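Local atomic coordinates of LYND (Lyngbya aestuarii, PDB entry 4V1T), a protein that probably catalyses the ATP-dependent cyclodehydration of cysteine residues in precursor peptides to thiazolines, as a cyclodehydratase of the YcaO family. Residues 594-602 with 748-758; 554-562 with 763-774. All coordinates share one frame; numbering follows the deposited sequence.

Contact 1: residues 594-602 with 748-758; sequences VLDLTADLG and RLYDVPVKLGW
Arg748 NH2 is gripped by two carboxylates, that of Asp600 across the contact and that of Asp553 on helix 538-561. With Asp600 it forms a bidentate, end-on salt bridge between helix 748-755 and the type I beta turn Ala599-Gly602, which follows edge strand 590-596 in the YcaO part of the chain. Arg748 NH2 lies 2.7 Å from Asp600 OD1 (N-H...O 157°), while Arg748 NH1 stands 2.8 Å from Asp600 OD2. Both oxygens use their syn lone pairs, and the carboxylate and guanidinium planes are only 28° apart, so the groups meet nearly coplanar and each limits the other's rotation. Asp600 reaches this position with CG between its backbone N and carbonyl carbon (chi1 59°), which turns the carboxylate to the helix. One turn further along, Val752 CG2 rests over the centre of the Arg748 guanidinium, 3.7 Å above its plane, giving the ion pair an apolar floor.

Beside the ion pair the packing turns apolar. Ala599 packs most closely on two side chains, its CB 4.0 Å from Leu756 CD1 and equally far from Trp758 CH2, with Val752 CG1 a little farther off. Leu756 CD1 in turn lies over one face of the indole, offset toward the rim. Both residues flank Gly757, whose positive phi and two bonds back into the last turn make a Schellman motif, and this reversal is what brings Trp758 back to the loop. Arg565 ties the ring to the strand end, making a cation-pi contact with Trp758 and a salt bridge to Asp596. Asp596 OD1 also accepts a bond of 2.7 Å from Thr598 OG1, fixing the chain just before the turn. The indole presents its edge to the loop, with Trp758 CZ2 3.3 Å from Thr598 O, near the ring plane.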
loop_
_atom_site.group_PDB
_atom_site.type_symbol
_atom_site.label_atom_id
_atom_site.label_comp_id
_atom_site.label_asym_id
_atom_site.label_seq_id
_atom_site.Cartn_x
_atom_site.Cartn_y
_atom_site.Cartn_z
ATOM N N VAL B 594 26.661 -19.214 13.368
ATOM C CA VAL B 594 26.994 -17.896 13.898
ATOM C C VAL B 594 28.269 -17.941 14.731
ATOM O O VAL B 594 28.475 -18.881 15.502
ATOM C CB VAL B 594 25.831 -17.343 14.747
ATOM C CG1 VAL B 594 26.195 -16.010 15.389
ATOM C CG2 VAL B 594 24.589 -17.193 13.891
ATOM N N LEU B 595 29.110 -16.917 14.573
ATOM C CA LEU B 595 30.339 -16.772 15.365
ATOM C C LEU B 595 30.248 -15.615 16.360
ATOM O O LEU B 595 29.629 -14.598 16.079
ATOM C CB LEU B 595 31.543 -16.534 14.452
ATOM C CG LEU B 595 31.850 -17.580 13.388
ATOM C CD1 LEU B 595 33.083 -17.148 12.630
ATOM C CD2 LEU B 595 32.038 -18.967 13.984
ATOM N N ASP B 596 30.881 -15.776 17.514
ATOM C CA ASP B 596 30.934 -14.717 18.517
ATOM C C ASP B 596 32.112 -13.776 18.241
ATOM O O ASP B 596 33.247 -14.220 18.157
ATOM C CB ASP B 596 31.065 -15.315 19.918
ATOM C CG ASP B 596 31.287 -14.255 20.982
ATOM O OD1 ASP B 596 30.288 -13.700 21.476
ATOM O OD2 ASP B 596 32.459 -13.970 21.315
ATOM N N LEU B 597 31.818 -12.484 18.112
ATOM C CA LEU B 597 32.822 -11.448 17.870
ATOM C C LEU B 597 32.939 -10.479 19.055
ATOM O O LEU B 597 33.635 -9.457 18.980
ATOM C CB LEU B 597 32.462 -10.673 16.598
ATOM C CG LEU B 597 33.103 -11.100 15.281
ATOM C CD1 LEU B 597 33.236 -12.612 15.153
ATOM C CD2 LEU B 597 32.297 -10.537 14.118
ATOM N N THR B 598 32.254 -10.805 20.150
ATOM C CA THR B 598 32.243 -9.952 21.328
ATOM C C THR B 598 33.665 -9.709 21.840
ATOM O O THR B 598 34.355 -10.646 22.224
ATOM C CB THR B 598 31.397 -10.579 22.446
ATOM O OG1 THR B 598 30.145 -11.019 21.900
ATOM C CG2 THR B 598 31.143 -9.563 23.566
ATOM N N ALA B 599 34.089 -8.447 21.834
ATOM C CA ALA B 599 35.455 -8.086 22.192
ATOM C C ALA B 599 35.496 -7.323 23.522
ATOM O O ALA B 599 34.660 -7.551 24.386
ATOM C CB ALA B 599 36.102 -7.279 21.059
ATOM N N ASP B 600 36.468 -6.422 23.682
ATOM C CA ASP B 600 36.776 -5.830 24.989
ATOM C C ASP B 600 35.666 -4.951 25.589
ATOM O O ASP B 600 35.681 -4.674 26.787
ATOM C CB ASP B 600 38.074 -5.020 24.907
ATOM C CG ASP B 600 38.004 -3.901 23.883
ATOM O OD1 ASP B 600 37.368 -4.099 22.823
ATOM O OD2 ASP B 600 38.584 -2.829 24.137
ATOM N N LEU B 601 34.701 -4.534 24.779
ATOM C CA LEU B 601 33.602 -3.710 25.285
ATOM C C LEU B 601 32.502 -4.570 25.898
ATOM O O LEU B 601 31.673 -4.079 26.667
ATOM C CB LEU B 601 33.027 -2.827 24.177
ATOM C CG LEU B 601 33.998 -1.883 23.461
ATOM C CD1 LEU B 601 33.238 -0.902 22.580
ATOM C CD2 LEU B 601 34.882 -1.130 24.446
ATOM N N GLY B 602 32.498 -5.855 25.552
ATOM C CA GLY B 602 31.563 -6.805 26.135
ATOM C C GLY B 602 30.153 -6.705 25.579
ATOM O O GLY B 602 29.241 -7.374 26.067
ATOM N N ARG B 748 43.919 -0.566 18.243
ATOM C CA ARG B 748 43.065 -1.649 18.692
ATOM C C ARG B 748 43.169 -2.916 17.835
ATOM O O ARG B 748 43.058 -4.034 18.350
ATOM C CB ARG B 748 41.604 -1.172 18.721
ATOM C CG ARG B 748 41.296 -0.120 19.772
ATOM C CD ARG B 748 39.838 0.310 19.727
ATOM N NE ARG B 748 38.930 -0.833 19.734
ATOM C CZ ARG B 748 38.503 -1.451 20.832
ATOM N NH1 ARG B 748 38.897 -1.053 22.036
ATOM N NH2 ARG B 748 37.673 -2.480 20.726
ATOM N N LEU B 749 43.368 -2.739 16.534
ATOM C CA LEU B 749 43.441 -3.870 15.613
ATOM C C LEU B 749 44.504 -4.874 16.054
ATOM O O LEU B 749 44.304 -6.086 15.971
ATOM C CB LEU B 749 43.730 -3.382 14.193
ATOM C CG LEU B 749 43.682 -4.445 13.096
ATOM C CD1 LEU B 749 42.268 -4.985 12.903
ATOM C CD2 LEU B 749 44.212 -3.876 11.796
ATOM N N TYR B 750 45.621 -4.361 16.544
ATOM C CA TYR B 750 46.734 -5.192 16.997
ATOM C C TYR B 750 46.602 -5.539 18.477
ATOM O O TYR B 750 46.900 -6.664 18.885
ATOM C CB TYR B 750 48.079 -4.468 16.747
ATOM C CG TYR B 750 48.323 -4.107 15.289
ATOM C CD1 TYR B 750 48.960 -4.993 14.433
ATOM C CD2 TYR B 750 47.900 -2.892 14.766
ATOM C CE1 TYR B 750 49.174 -4.676 13.102
ATOM C CE2 TYR B 750 48.116 -2.568 13.432
ATOM C CZ TYR B 750 48.743 -3.467 12.608
ATOM O OH TYR B 750 48.954 -3.143 11.291
ATOM N N ASP B 751 46.146 -4.573 19.273
ATOM C CA ASP B 751 46.247 -4.659 20.733
ATOM C C ASP B 751 45.119 -5.453 21.409
ATOM O O ASP B 751 45.374 -6.213 22.345
ATOM C CB ASP B 751 46.283 -3.251 21.336
ATOM C CG ASP B 751 47.486 -2.445 20.873
ATOM O OD1 ASP B 751 48.173 -2.875 19.924
ATOM O OD2 ASP B 751 47.739 -1.370 21.453
ATOM N N VAL B 752 43.881 -5.266 20.962
ATOM C CA VAL B 752 42.743 -5.860 21.671
ATOM C C VAL B 752 42.867 -7.385 21.795
ATOM O O VAL B 752 42.647 -7.923 22.881
ATOM C CB VAL B 752 41.396 -5.498 21.001
ATOM C CG1 VAL B 752 40.233 -6.227 21.683
ATOM C CG2 VAL B 752 41.183 -3.994 21.055
ATOM N N PRO B 753 43.222 -8.085 20.696
ATOM C CA PRO B 753 43.288 -9.554 20.776
ATOM C C PRO B 753 44.249 -10.104 21.831
ATOM O O PRO B 753 43.956 -11.157 22.395
ATOM C CB PRO B 753 43.742 -9.964 19.369
ATOM C CG PRO B 753 43.310 -8.848 18.495
ATOM C CD PRO B 753 43.461 -7.608 19.321
ATOM N N VAL B 754 45.361 -9.418 22.107
ATOM C CA VAL B 754 46.271 -9.903 23.132
ATOM C C VAL B 754 45.731 -9.572 24.521
ATOM O O VAL B 754 45.895 -10.342 25.458
ATOM C CB VAL B 754 47.711 -9.343 22.978
ATOM C CG1 VAL B 754 48.118 -9.320 21.507
ATOM C CG2 VAL B 754 47.852 -7.959 23.598
ATOM N N LYS B 755 45.093 -8.416 24.649
ATOM C CA LYS B 755 44.487 -8.020 25.917
ATOM C C LYS B 755 43.420 -9.025 26.350
ATOM O O LYS B 755 43.240 -9.278 27.537
ATOM C CB LYS B 755 43.860 -6.629 25.806
ATOM C CG LYS B 755 44.775 -5.479 26.185
ATOM C CD LYS B 755 43.975 -4.327 26.778
ATOM C CE LYS B 755 44.876 -3.179 27.216
ATOM N NZ LYS B 755 44.164 -2.214 28.105
ATOM N N LEU B 756 42.722 -9.601 25.376
ATOM C CA LEU B 756 41.660 -10.563 25.655
ATOM C C LEU B 756 42.181 -12.000 25.722
ATOM O O LEU B 756 41.440 -12.926 26.054
ATOM C CB LEU B 756 40.560 -10.452 24.595
ATOM C CG LEU B 756 39.862 -9.094 24.528
ATOM C CD1 LEU B 756 38.859 -9.066 23.380
ATOM C CD2 LEU B 756 39.177 -8.756 25.842
ATOM N N GLY B 757 43.457 -12.183 25.410
ATOM C CA GLY B 757 44.068 -13.498 25.453
ATOM C C GLY B 757 43.754 -14.312 24.216
ATOM O O GLY B 757 43.957 -15.525 24.209
ATOM N N TRP B 758 43.268 -13.645 23.168
ATOM C CA TRP B 758 42.973 -14.303 21.897
ATOM C C TRP B 758 44.273 -14.612 21.160
ATOM O O TRP B 758 44.348 -15.576 20.405
ATOM C CB TRP B 758 42.057 -13.428 21.031
ATOM C CG TRP B 758 40.649 -13.318 21.561
ATOM C CD1 TRP B 758 40.098 -14.045 22.578
ATOM C CD2 TRP B 758 39.615 -12.445 21.088
ATOM N NE1 TRP B 758 38.791 -13.679 22.766
ATOM C CE2 TRP B 758 38.471 -12.695 21.866
ATOM C CE3 TRP B 758 39.548 -11.474 20.086
ATOM C CZ2 TRP B 758 37.273 -12.009 21.675
ATOM C CZ3 TRP B 758 38.356 -10.790 19.896
ATOM C CH2 TRP B 758 37.235 -11.064 20.686
#

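Contact 2: residues 554-562 with 763-774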
loop_
_atom_site.group_PDB
_atom_site.type_symbol
_atom_site.label_atom_id
_atom_site.label_comp_id
_atom_site.label_asym_id
_atom_site.label_seq_id
_atom_site.Cartn_x
_atom_site.Cartn_y
_atom_site.Cartn_z
ATOM N N GLY B 554 34.560 -5.195 15.954
ATOM C CA GLY B 554 34.577 -6.623 16.224
ATOM C C GLY B 554 34.931 -7.454 15.005
ATOM O O GLY B 554 35.722 -8.403 15.096
ATOM N N VAL B 555 34.346 -7.100 13.863
ATOM C CA VAL B 555 34.623 -7.802 12.620
ATOM C C VAL B 555 36.083 -7.598 12.238
ATOM O O VAL B 555 36.776 -8.550 11.867
ATOM C CB VAL B 555 33.696 -7.335 11.472
ATOM C CG1 VAL B 555 34.154 -7.908 10.130
ATOM C CG2 VAL B 555 32.260 -7.760 11.736
ATOM N N ALA B 556 36.548 -6.359 12.341
ATOM C CA ALA B 556 37.929 -6.030 11.962
ATOM C C ALA B 556 38.928 -6.884 12.734
ATOM O O ALA B 556 39.847 -7.448 12.154
ATOM C CB ALA B 556 38.208 -4.555 12.195
ATOM N N LEU B 557 38.736 -6.974 14.044
ATOM C CA LEU B 557 39.619 -7.753 14.900
ATOM C C LEU B 557 39.659 -9.197 14.443
ATOM O O LEU B 557 40.734 -9.777 14.261
ATOM C CB LEU B 557 39.143 -7.685 16.357
ATOM C CG LEU B 557 39.208 -6.315 17.049
ATOM C CD1 LEU B 557 38.774 -6.431 18.499
ATOM C CD2 LEU B 557 40.596 -5.692 16.966
ATOM N N TRP B 558 38.479 -9.775 14.256
ATOM C CA TRP B 558 38.357 -11.170 13.860
ATOM C C TRP B 558 38.932 -11.425 12.476
ATOM O O TRP B 558 39.742 -12.340 12.288
ATOM C CB TRP B 558 36.888 -11.593 13.902
ATOM C CG TRP B 558 36.559 -12.795 13.062
ATOM C CD1 TRP B 558 37.014 -14.070 13.230
ATOM C CD2 TRP B 558 35.676 -12.826 11.932
ATOM N NE1 TRP B 558 36.481 -14.894 12.259
ATOM C CE2 TRP B 558 35.650 -14.155 11.459
ATOM C CE3 TRP B 558 34.902 -11.860 11.279
ATOM C CZ2 TRP B 558 34.888 -14.536 10.356
ATOM C CZ3 TRP B 558 34.146 -12.240 10.188
ATOM C CH2 TRP B 558 34.144 -13.567 9.736
ATOM N N TRP B 559 38.522 -10.606 11.517
ATOM C CA TRP B 559 38.856 -10.832 10.117
ATOM C C TRP B 559 40.344 -10.685 9.803
ATOM O O TRP B 559 40.933 -11.526 9.127
ATOM C CB TRP B 559 38.062 -9.868 9.237
ATOM C CG TRP B 559 38.321 -10.053 7.784
ATOM C CD1 TRP B 559 39.248 -9.394 7.026
ATOM C CD2 TRP B 559 37.658 -10.959 6.905
ATOM N NE1 TRP B 559 39.196 -9.832 5.729
ATOM C CE2 TRP B 559 38.227 -10.793 5.628
ATOM C CE3 TRP B 559 36.627 -11.892 7.070
ATOM C CZ2 TRP B 559 37.810 -11.531 4.529
ATOM C CZ3 TRP B 559 36.215 -12.624 5.977
ATOM C CH2 TRP B 559 36.806 -12.441 4.721
ATOM N N TYR B 560 40.949 -9.606 10.278
ATOM C CA TYR B 560 42.307 -9.270 9.870
ATOM C C TYR B 560 43.364 -9.975 10.709
ATOM O O TYR B 560 44.482 -10.191 10.241
ATOM C CB TYR B 560 42.501 -7.752 9.894
ATOM C CG TYR B 560 41.696 -7.086 8.812
ATOM C CD1 TYR B 560 42.099 -7.143 7.473
ATOM C CD2 TYR B 560 40.493 -6.450 9.109
ATOM C CE1 TYR B 560 41.336 -6.560 6.477
ATOM C CE2 TYR B 560 39.734 -5.864 8.124
ATOM C CZ TYR B 560 40.153 -5.922 6.812
ATOM O OH TYR B 560 39.373 -5.338 5.844
ATOM N N ASN B 561 43.017 -10.347 11.937
ATOM C CA ASN B 561 43.876 -11.232 12.719
ATOM C C ASN B 561 43.579 -12.694 12.381
ATOM O O ASN B 561 44.285 -13.584 12.825
ATOM C CB ASN B 561 43.698 -10.992 14.215
ATOM C CG ASN B 561 44.147 -9.607 14.643
ATOM O OD1 ASN B 561 45.341 -9.351 14.807
ATOM N ND2 ASN B 561 43.191 -8.712 14.840
ATOM N N ARG B 562 42.533 -12.921 11.587
ATOM C CA ARG B 562 42.104 -14.260 11.201
ATOM C C ARG B 562 41.974 -15.156 12.425
ATOM O O ARG B 562 42.557 -16.236 12.504
ATOM C CB ARG B 562 43.061 -14.858 10.169
ATOM C CG ARG B 562 42.963 -14.175 8.811
ATOM C CD ARG B 562 43.905 -14.790 7.793
ATOM N NE ARG B 562 45.254 -14.236 7.879
ATOM C CZ ARG B 562 46.224 -14.492 7.006
ATOM N NH1 ARG B 562 45.992 -15.290 5.976
ATOM N NH2 ARG B 562 47.422 -13.935 7.149
ATOM N N LEU B 763 50.100 -9.496 15.988
ATOM C CA LEU B 763 50.510 -9.697 14.606
ATOM C C LEU B 763 51.203 -8.437 14.120
ATOM O O LEU B 763 51.001 -7.357 14.676
ATOM C CB LEU B 763 49.309 -10.020 13.713
ATOM C CG LEU B 763 48.577 -11.340 13.961
ATOM C CD1 LEU B 763 47.353 -11.397 13.066
ATOM C CD2 LEU B 763 49.467 -12.544 13.715
ATOM N N THR B 764 52.039 -8.575 13.093
ATOM C CA THR B 764 52.605 -7.415 12.422
ATOM C C THR B 764 51.664 -7.010 11.301
ATOM O O THR B 764 50.753 -7.767 10.942
ATOM C CB THR B 764 54.004 -7.704 11.840
ATOM O OG1 THR B 764 53.904 -8.705 10.824
ATOM C CG2 THR B 764 54.941 -8.184 12.931
ATOM N N GLU B 765 51.881 -5.819 10.749
ATOM C CA GLU B 765 51.049 -5.314 9.663
ATOM C C GLU B 765 51.070 -6.265 8.475
ATOM O O GLU B 765 50.056 -6.447 7.803
ATOM C CB GLU B 765 51.519 -3.924 9.229
ATOM C CG GLU B 765 50.870 -3.404 7.952
ATOM C CD GLU B 765 51.155 -1.936 7.693
ATOM O OE1 GLU B 765 51.968 -1.340 8.434
ATOM O OE2 GLU B 765 50.560 -1.380 6.749
ATOM N N ALA B 766 52.226 -6.882 8.237
ATOM C CA ALA B 766 52.399 -7.770 7.103
ATOM C C ALA B 766 51.635 -9.080 7.260
ATOM O O ALA B 766 51.396 -9.774 6.278
ATOM C CB ALA B 766 53.881 -8.050 6.892
ATOM N N GLN B 767 51.266 -9.419 8.492
ATOM C CA GLN B 767 50.551 -10.660 8.783
ATOM C C GLN B 767 49.051 -10.454 8.836
ATOM O O GLN B 767 48.312 -11.403 9.067
ATOM C CB GLN B 767 51.005 -11.242 10.118
ATOM C CG GLN B 767 52.477 -11.590 10.176
ATOM C CD GLN B 767 52.910 -12.000 11.566
ATOM O OE1 GLN B 767 52.851 -11.210 12.510
ATOM N NE2 GLN B 767 53.340 -13.247 11.703
ATOM N N MET B 768 48.599 -9.219 8.643
ATOM C CA MET B 768 47.165 -8.957 8.575
ATOM C C MET B 768 46.591 -9.631 7.338
ATOM O O MET B 768 47.277 -9.784 6.333
ATOM C CB MET B 768 46.870 -7.455 8.554
ATOM C CG MET B 768 47.072 -6.748 9.893
ATOM S SD MET B 768 46.090 -7.460 11.216
ATOM C CE MET B 768 46.677 -6.618 12.673
ATOM N N ASN B 769 45.329 -10.046 7.429
ATOM C CA ASN B 769 44.662 -10.748 6.343
ATOM C C ASN B 769 44.834 -9.985 5.033
ATOM O O ASN B 769 44.409 -8.835 4.933
ATOM C CB ASN B 769 43.176 -10.912 6.659
ATOM C CG ASN B 769 42.496 -11.947 5.786
ATOM O OD1 ASN B 769 42.976 -12.293 4.705
ATOM N ND2 ASN B 769 41.365 -12.449 6.256
ATOM N N PRO B 770 45.479 -10.611 4.033
ATOM C CA PRO B 770 45.662 -9.947 2.747
ATOM C C PRO B 770 44.378 -9.896 1.922
ATOM O O PRO B 770 44.325 -9.187 0.920
ATOM C CB PRO B 770 46.720 -10.812 2.054
ATOM C CG PRO B 770 46.496 -12.162 2.613
ATOM C CD PRO B 770 46.081 -11.956 4.038
ATOM N N THR B 771 43.366 -10.656 2.333
ATOM C CA THR B 771 42.080 -10.659 1.654
ATOM C C THR B 771 41.163 -9.586 2.239
ATOM O O THR B 771 40.790 -9.675 3.404
ATOM C CB THR B 771 41.376 -12.012 1.777
ATOM O OG1 THR B 771 42.211 -13.033 1.228
ATOM C CG2 THR B 771 40.039 -12.001 1.018
ATOM N N PRO B 772 40.802 -8.564 1.438
ATOM C CA PRO B 772 39.906 -7.552 1.995
ATOM C C PRO B 772 38.534 -8.148 2.315
ATOM O O PRO B 772 38.059 -9.027 1.593
ATOM C CB PRO B 772 39.808 -6.498 0.879
ATOM C CG PRO B 772 40.937 -6.809 -0.069
ATOM C CD PRO B 772 41.169 -8.275 0.038
ATOM N N MET B 773 37.919 -7.684 3.393
ATOM C CA MET B 773 36.598 -8.165 3.760
ATOM C C MET B 773 35.628 -7.774 2.639
ATOM O O MET B 773 35.456 -6.586 2.367
ATOM C CB MET B 773 36.175 -7.580 5.106
ATOM C CG MET B 773 35.252 -8.491 5.916
ATOM S SD MET B 773 33.586 -8.593 5.250
ATOM C CE MET B 773 33.023 -6.927 5.515
ATOM N N PRO B 774 35.004 -8.768 1.972
ATOM C CA PRO B 774 34.357 -8.503 0.676
ATOM C C PRO B 774 33.112 -7.618 0.743
ATOM O O PRO B 774 32.872 -6.820 -0.158
ATOM C CB PRO B 774 33.971 -9.903 0.176
ATOM C CG PRO B 774 34.515 -10.873 1.170
ATOM C CD PRO B 774 34.727 -10.135 2.438
HETATM O O HOH W 1 45.889 -12.568 10.026
HETATM O O HOH W 2 47.443 -8.716 16.784
#
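Both faces of the Trp559 indole are occupied by the C-terminal tail. Met773 CG stands over one face, 3.8 Å from the centroid of the Trp559 five-membered ring, a CH-pi contact; its sulfur lies farther off, above the six-membered ring, as a Met-aromatic contact. On the opposite face Asn769 ND2 sits 3.4 Å above the Trp559 plane, offset toward the rim, its amide tilted only 17° from the ring. At the edge Trp559 NE1 donates to Thr771 O in the ring plane (2.8 Å, N-H...O 155°), nearly in line with the C=O. The ring gets there because CG is anti to the backbone N (chi1 -179°), carrying the indole off the helix flank between Asn769 and Met773. A leucine here would probably leave Thr771 O without its donor and Met773 and Asn769 without the flat surface between them.

Asn769 is tied at several points. Asn769 ND2 donates to Trp559 O (3.0 Å, from above the carbonyl plane) and also bonds Tyr674 OH; Asn769 N meets Tyr560 O on a lone pair at 2.9 Å; OD1 accepts from Thr771 N, closing an Asx turn. Two carbonyls of the last turn, Trp559 O and Tyr560 O, thus accept bonds from the tail. Arg562, the positive-phi residue of the Schellman motif ending helix 538-561, lays one guanidinium face on Asn769 CA and Pro770 CD while its NH2 donates to Gln767 O at 3.3 Å. A water accepts from its NE and donates to Tyr560 O and Gln767 O. Pro774 CD touches Trp559 CH2 at 3.9 Å, and Tyr560 OH bonds Phe740 O. Pro770, Pro772 and Pro774 fit the PxPxP motif that ends many YcaO cyclodehydratases, here running from the helix end back along the flank of its last turns.

How the contacts relate
Contact 2 encloses contact 1 along the chain: 554-562 comes first, then 594-602, 748-758 and finally 763-774. Their centres are 13 Å apart, on the same side of the chain's centre. Helix 538-561 is the shared element, since Val555 touches Leu597 of contact 1 and Leu557 touches Val752. The two contacts also meet directly: Asn561 ND2 lies 3.1 Å from Leu749 O, probably a hydrogen bond, and Tyr750 packs against Met768. Segment 748-758 therefore meets the turn after strand 590-596 and leans on helix 538-561, while the tail after it packs on the last turns of that helix, whose Val555 side chain is about 9 Å from a bound magnesium ion and about 11 Å from the ADP.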